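Putative ABC transporter (Thermobispora bispora, PDB 4PE6) probably serves as the solute-binding component of an ABC transporter, perhaps for sugars or related compounds, and here holds a molecule of 2,3,4-trihydroxybutanoic acid. Local coordinates at residues 82-87 / 269-274; 137-142 / 209-214. All coordinates share one frame; numbering follows the deposited sequence.

Contact 1: 82-87 / 269-274; sequences PDALLI and WAALDL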
loop_
_atom_site.group_PDB
_atom_site.type_symbol
_atom_site.label_atom_id
_atom_site.label_comp_id
_atom_site.label_asym_id
_atom_site.label_seq_id
_atom_site.Cartn_x
_atom_site.Cartn_y
_atom_site.Cartn_z
ATOM N N PRO A 82 13.940 18.077 -11.808
ATOM C CA PRO A 82 13.772 16.689 -12.151
ATOM C C PRO A 82 13.107 16.538 -13.528
ATOM O O PRO A 82 12.310 17.369 -13.938
ATOM C CB PRO A 82 12.864 16.174 -11.038
ATOM C CG PRO A 82 11.988 17.356 -10.722
ATOM C CD PRO A 82 12.895 18.553 -10.880
ATOM N N ASP A 83 13.443 15.463 -14.216
ATOM C CA ASP A 83 12.789 15.128 -15.494
ATOM C C ASP A 83 11.441 14.424 -15.312
ATOM O O ASP A 83 10.533 14.527 -16.152
ATOM C CB ASP A 83 13.766 14.281 -16.303
ATOM C CG ASP A 83 15.009 15.060 -16.654
ATOM O OD1 ASP A 83 14.871 16.056 -17.393
ATOM O OD2 ASP A 83 16.102 14.728 -16.152
ATOM N N ALA A 84 11.344 13.667 -14.232
ATOM C CA ALA A 84 10.095 13.020 -13.810
ATOM C C ALA A 84 9.988 13.084 -12.306
ATOM O O ALA A 84 11.008 13.066 -11.579
ATOM C CB ALA A 84 10.047 11.568 -14.282
ATOM N N LEU A 85 8.748 13.130 -11.849
ATOM C CA LEU A 85 8.409 13.211 -10.463
ATOM C C LEU A 85 7.384 12.118 -10.170
ATOM O O LEU A 85 6.320 12.060 -10.818
ATOM C CB LEU A 85 7.829 14.603 -10.163
ATOM C CG LEU A 85 7.344 14.817 -8.738
ATOM C CD1 LEU A 85 8.492 14.707 -7.728
ATOM C CD2 LEU A 85 6.635 16.173 -8.646
ATOM N N LEU A 86 7.730 11.216 -9.257
ATOM C CA LEU A 86 6.823 10.158 -8.815
ATOM C C LEU A 86 6.220 10.553 -7.490
ATOM O O LEU A 86 6.952 10.948 -6.554
ATOM C CB LEU A 86 7.567 8.827 -8.657
ATOM C CG LEU A 86 8.554 8.463 -9.771
ATOM C CD1 LEU A 86 9.167 7.088 -9.540
ATOM C CD2 LEU A 86 7.906 8.516 -11.131
ATOM N N ILE A 87 4.899 10.464 -7.378
ATOM C CA ILE A 87 4.244 11.010 -6.184
ATOM C C ILE A 87 3.312 10.012 -5.520
ATOM O O ILE A 87 2.381 9.492 -6.165
ATOM C CB ILE A 87 3.419 12.280 -6.475
ATOM C CG1 ILE A 87 4.277 13.337 -7.138
ATOM C CG2 ILE A 87 2.771 12.784 -5.184
ATOM C CD1 ILE A 87 3.473 14.527 -7.614
ATOM N N TRP A 269 9.544 2.748 -14.035
ATOM C CA TRP A 269 9.549 2.270 -15.423
ATOM C C TRP A 269 8.577 3.064 -16.277
ATOM O O TRP A 269 8.899 3.425 -17.401
ATOM C CB TRP A 269 9.255 0.782 -15.519
ATOM C CG TRP A 269 10.291 -0.067 -14.799
ATOM C CD1 TRP A 269 10.048 -1.018 -13.871
ATOM C CD2 TRP A 269 11.712 -0.012 -14.953
ATOM N NE1 TRP A 269 11.227 -1.577 -13.427
ATOM C CE2 TRP A 269 12.267 -0.964 -14.062
ATOM C CE3 TRP A 269 12.575 0.750 -15.751
ATOM C CZ2 TRP A 269 13.643 -1.185 -13.955
ATOM C CZ3 TRP A 269 13.951 0.512 -15.667
ATOM C CH2 TRP A 269 14.470 -0.435 -14.750
ATOM N N ALA A 270 7.404 3.359 -15.739
ATOM C CA ALA A 270 6.478 4.260 -16.426
ATOM C C ALA A 270 7.125 5.608 -16.767
ATOM O O ALA A 270 7.034 6.096 -17.890
ATOM C CB ALA A 270 5.226 4.467 -15.587
ATOM N N ALA A 271 7.787 6.217 -15.790
ATOM C CA ALA A 271 8.439 7.503 -16.014
ATOM C C ALA A 271 9.474 7.431 -17.134
ATOM O O ALA A 271 9.528 8.329 -17.978
ATOM C CB ALA A 271 9.062 8.028 -14.726
ATOM N N LEU A 272 10.295 6.382 -17.137
ATOM C CA LEU A 272 11.328 6.256 -18.134
ATOM C C LEU A 272 10.716 6.068 -19.529
ATOM O O LEU A 272 11.229 6.612 -20.491
ATOM C CB LEU A 272 12.263 5.093 -17.834
ATOM C CG LEU A 272 13.096 5.227 -16.564
ATOM C CD1 LEU A 272 14.055 4.045 -16.481
ATOM C CD2 LEU A 272 13.862 6.527 -16.505
ATOM N N ASP A 273 9.607 5.353 -19.617
ATOM C CA ASP A 273 8.936 5.179 -20.916
ATOM C C ASP A 273 8.334 6.503 -21.386
ATOM O O ASP A 273 8.415 6.864 -22.576
ATOM C CB ASP A 273 7.899 4.052 -20.859
ATOM C CG ASP A 273 8.533 2.659 -21.105
ATOM O OD1 ASP A 273 9.751 2.598 -21.377
ATOM O OD2 ASP A 273 7.832 1.632 -21.048
ATOM N N LEU A 274 7.780 7.244 -20.434
ATOM C CA LEU A 274 7.225 8.557 -20.714
ATOM C C LEU A 274 8.314 9.481 -21.249
ATOM O O LEU A 274 8.097 10.230 -22.215
ATOM C CB LEU A 274 6.584 9.132 -19.452
ATOM C CG LEU A 274 5.220 8.536 -19.062
ATOM C CD1 LEU A 274 4.704 9.216 -17.817
ATOM C CD2 LEU A 274 4.187 8.666 -20.159
#
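A84 and A271 mark where strand 84-88 and helix 263-275 come together: their CA atoms are 6.2 Å apart, a short spacing that two alanines permit. The chain reaches this point through the loop residues P82 and D83, enters the strand at A84 and has drawn away from the helix by I87. No hydrogen bond joins the two segments, and only side-chain carbons meet across the gap.

What touches is three methyl groups. CB of A271 points at the strand and meets CB of A84, which points back at it, at 3.7 Å. The same A271 CB also receives L86, whose CD2 lies 3.8 Å away. Seen from A271 CB, these two neighbours stand about 81° apart, so the alanine methyl sits in the angle between A84 and the end of the leucine. L86 has to reach for this: its CB does not aim at the helix, but CG lies anti to the carbonyl carbon (chi1 -44°), and the CD2 branch bends over to A271 while CD1 stays farther off. The joint is small, 91 Å² in all, yet all three residues are buried.

L85 faces the other side of the sheet. Strand 84-88 lies between parallel strands 20-25 and 108-112, with A84 hydrogen-bonded through its backbone to A22, and L85 to K108 and V110. L86 packs against V110 and F112, and L274 of the helix also reaches V110, so the helix spreads over two neighbouring strands. Helix 315-327 lies on the outer side, where F318 meets A270 and D273 forms salt bridges with R315 and R319; the helix is thus a middle layer between the sheet and the C-terminal helix.

Contact 2: 137-142 / 209-214; sequences KPVLES and AVIGCG
V139 and I211 bury most of the surface here, 53 and 51 Å² respectively, with A209 next. The working group of V139 is CG1, set anti to the backbone N (chi1 168°) and directed at the strand. It presses on CB of A209 at 3.5 Å, closer than carbon atoms usually pack, and touches CG1 of I211 at 4.0 Å. The V139 and I211 side chains run alongside one another but head opposite ways. I211 then extends its CD1 to the branched end of L140, 4.1 Å from CD2, lying roughly perpendicular to that leucine.

Helix 137-142 and strand 209-211 run nearly antiparallel, at 170°, with their axes 9.2 Å apart. This is the helix-on-sheet layering of the second α/β lobe of a type I periplasmic binding protein: A209 and I211 face the layer holding helix 128-142, whereas V210 faces V219 and F223 of helix 216-226 across the sheet. Helix 159-173 adjoins the same patch, I171 and L172 meeting L140, and T168 meeting I211.

S142 OG donates to V139 O at 2.8 Å, the donor tilted 20° from the carbonyl plane. Past the strand, C213 is joined by a disulfide to C188, a residue of the ligand pocket.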
loop_
_atom_site.group_PDB
_atom_site.type_symbol
_atom_site.label_atom_id
_atom_site.label_comp_id
_atom_site.label_asym_id
_atom_site.label_seq_id
_atom_site.Cartn_x
_atom_site.Cartn_y
_atom_site.Cartn_z
ATOM N N LYS A 137 -14.390 -9.393 3.709
ATOM C CA LYS A 137 -15.400 -10.420 3.470
ATOM C C LYS A 137 -15.032 -11.818 4.007
ATOM O O LYS A 137 -15.832 -12.431 4.717
ATOM C CB LYS A 137 -15.814 -10.483 1.991
ATOM C CG LYS A 137 -17.029 -11.363 1.749
ATOM C CD LYS A 137 -17.655 -11.092 0.383
ATOM C CE LYS A 137 -18.826 -12.018 0.059
ATOM N NZ LYS A 137 -19.704 -12.270 1.239
ATOM N N PRO A 138 -13.841 -12.336 3.661
ATOM C CA PRO A 138 -13.472 -13.643 4.214
ATOM C C PRO A 138 -13.371 -13.651 5.741
ATOM O O PRO A 138 -13.599 -14.699 6.384
ATOM C CB PRO A 138 -12.092 -13.937 3.584
ATOM C CG PRO A 138 -11.894 -12.937 2.502
ATOM C CD PRO A 138 -12.779 -11.763 2.818
ATOM N N VAL A 139 -13.035 -12.501 6.316
ATOM C CA VAL A 139 -12.933 -12.389 7.764
ATOM C C VAL A 139 -14.314 -12.503 8.411
ATOM O O VAL A 139 -14.502 -13.243 9.385
ATOM C CB VAL A 139 -12.202 -11.089 8.165
ATOM C CG1 VAL A 139 -12.345 -10.804 9.643
ATOM C CG2 VAL A 139 -10.725 -11.187 7.790
ATOM N N LEU A 140 -15.291 -11.817 7.839
ATOM C CA LEU A 140 -16.647 -11.905 8.349
ATOM C C LEU A 140 -17.235 -13.306 8.141
ATOM O O LEU A 140 -17.951 -13.816 9.015
ATOM C CB LEU A 140 -17.521 -10.842 7.705
ATOM C CG LEU A 140 -17.081 -9.419 8.096
ATOM C CD1 LEU A 140 -17.720 -8.372 7.213
ATOM C CD2 LEU A 140 -17.382 -9.132 9.559
ATOM N N GLU A 141 -16.938 -13.924 6.997
ATOM C CA GLU A 141 -17.354 -15.304 6.777
ATOM C C GLU A 141 -16.753 -16.228 7.830
ATOM O O GLU A 141 -17.443 -17.103 8.333
ATOM C CB GLU A 141 -16.984 -15.813 5.381
ATOM C CG GLU A 141 -17.806 -15.214 4.258
ATOM C CD GLU A 141 -19.230 -15.743 4.199
ATOM O OE1 GLU A 141 -19.435 -16.981 4.171
ATOM O OE2 GLU A 141 -20.147 -14.901 4.143
ATOM N N SER A 142 -15.483 -16.024 8.165
ATOM C CA SER A 142 -14.793 -16.894 9.132
ATOM C C SER A 142 -15.380 -16.828 10.541
ATOM O O SER A 142 -15.144 -17.728 11.344
ATOM C CB SER A 142 -13.296 -16.589 9.187
ATOM O OG SER A 142 -13.041 -15.502 10.072
ATOM N N ALA A 209 -13.161 -10.488 15.458
ATOM C CA ALA A 209 -12.282 -10.135 14.360
ATOM C C ALA A 209 -11.863 -8.678 14.411
ATOM O O ALA A 209 -12.612 -7.827 14.886
ATOM C CB ALA A 209 -12.962 -10.430 13.031
ATOM N N VAL A 210 -10.689 -8.405 13.854
ATOM C CA VAL A 210 -10.235 -7.047 13.660
ATOM C C VAL A 210 -9.875 -6.831 12.204
ATOM O O VAL A 210 -8.906 -7.409 11.698
ATOM C CB VAL A 210 -9.047 -6.715 14.566
ATOM C CG1 VAL A 210 -8.661 -5.258 14.395
ATOM C CG2 VAL A 210 -9.403 -7.041 16.010
ATOM N N ILE A 211 -10.689 -6.015 11.534
ATOM C CA ILE A 211 -10.539 -5.735 10.119
ATOM C C ILE A 211 -9.688 -4.482 9.997
ATOM O O ILE A 211 -10.141 -3.360 10.297
ATOM C CB ILE A 211 -11.901 -5.541 9.429
ATOM C CG1 ILE A 211 -12.742 -6.816 9.552
ATOM C CG2 ILE A 211 -11.709 -5.203 7.964
ATOM C CD1 ILE A 211 -14.139 -6.711 8.970
ATOM N N GLY A 212 -8.455 -4.679 9.567
ATOM C CA GLY A 212 -7.500 -3.605 9.519
ATOM C C GLY A 212 -6.803 -3.455 8.200
ATOM O O GLY A 212 -7.249 -3.990 7.172
ATOM N N CYS A 213 -5.688 -2.729 8.253
ATOM C CA CYS A 213 -4.857 -2.427 7.101
ATOM C C CYS A 213 -3.454 -2.962 7.381
ATOM O O CYS A 213 -2.629 -2.256 7.960
ATOM C CB CYS A 213 -4.791 -0.917 6.884
ATOM S SG CYS A 213 -3.782 -0.422 5.479
ATOM N N GLY A 214 -3.217 -4.219 7.025
ATOM C CA GLY A 214 -1.904 -4.847 7.182
ATOM C C GLY A 214 -1.304 -4.587 8.559
ATOM O O GLY A 214 -0.161 -4.176 8.675
#

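How the contacts relate
Contacts 1 and 2 lie on opposite sides of the molecule's centre, their own centres 36 Å apart and their nearest atoms about 16 Å apart. Each joins a helix to the β-sheet of its own lobe, although the strands can be traced across as a single mixed sheet. Along the chain the order is 82-87, 137-142, 209-214, 269-274: contact 2 is made wholly within the excursion into the second lobe, and contact 1 is completed when the chain comes back. Three crossings between lobes are characteristic of type I periplasmic binding proteins, whose ligand sits in the cleft between them. The bound trihydroxybutanoic acid lies about 13 Å from the side chains of both L86 and I211.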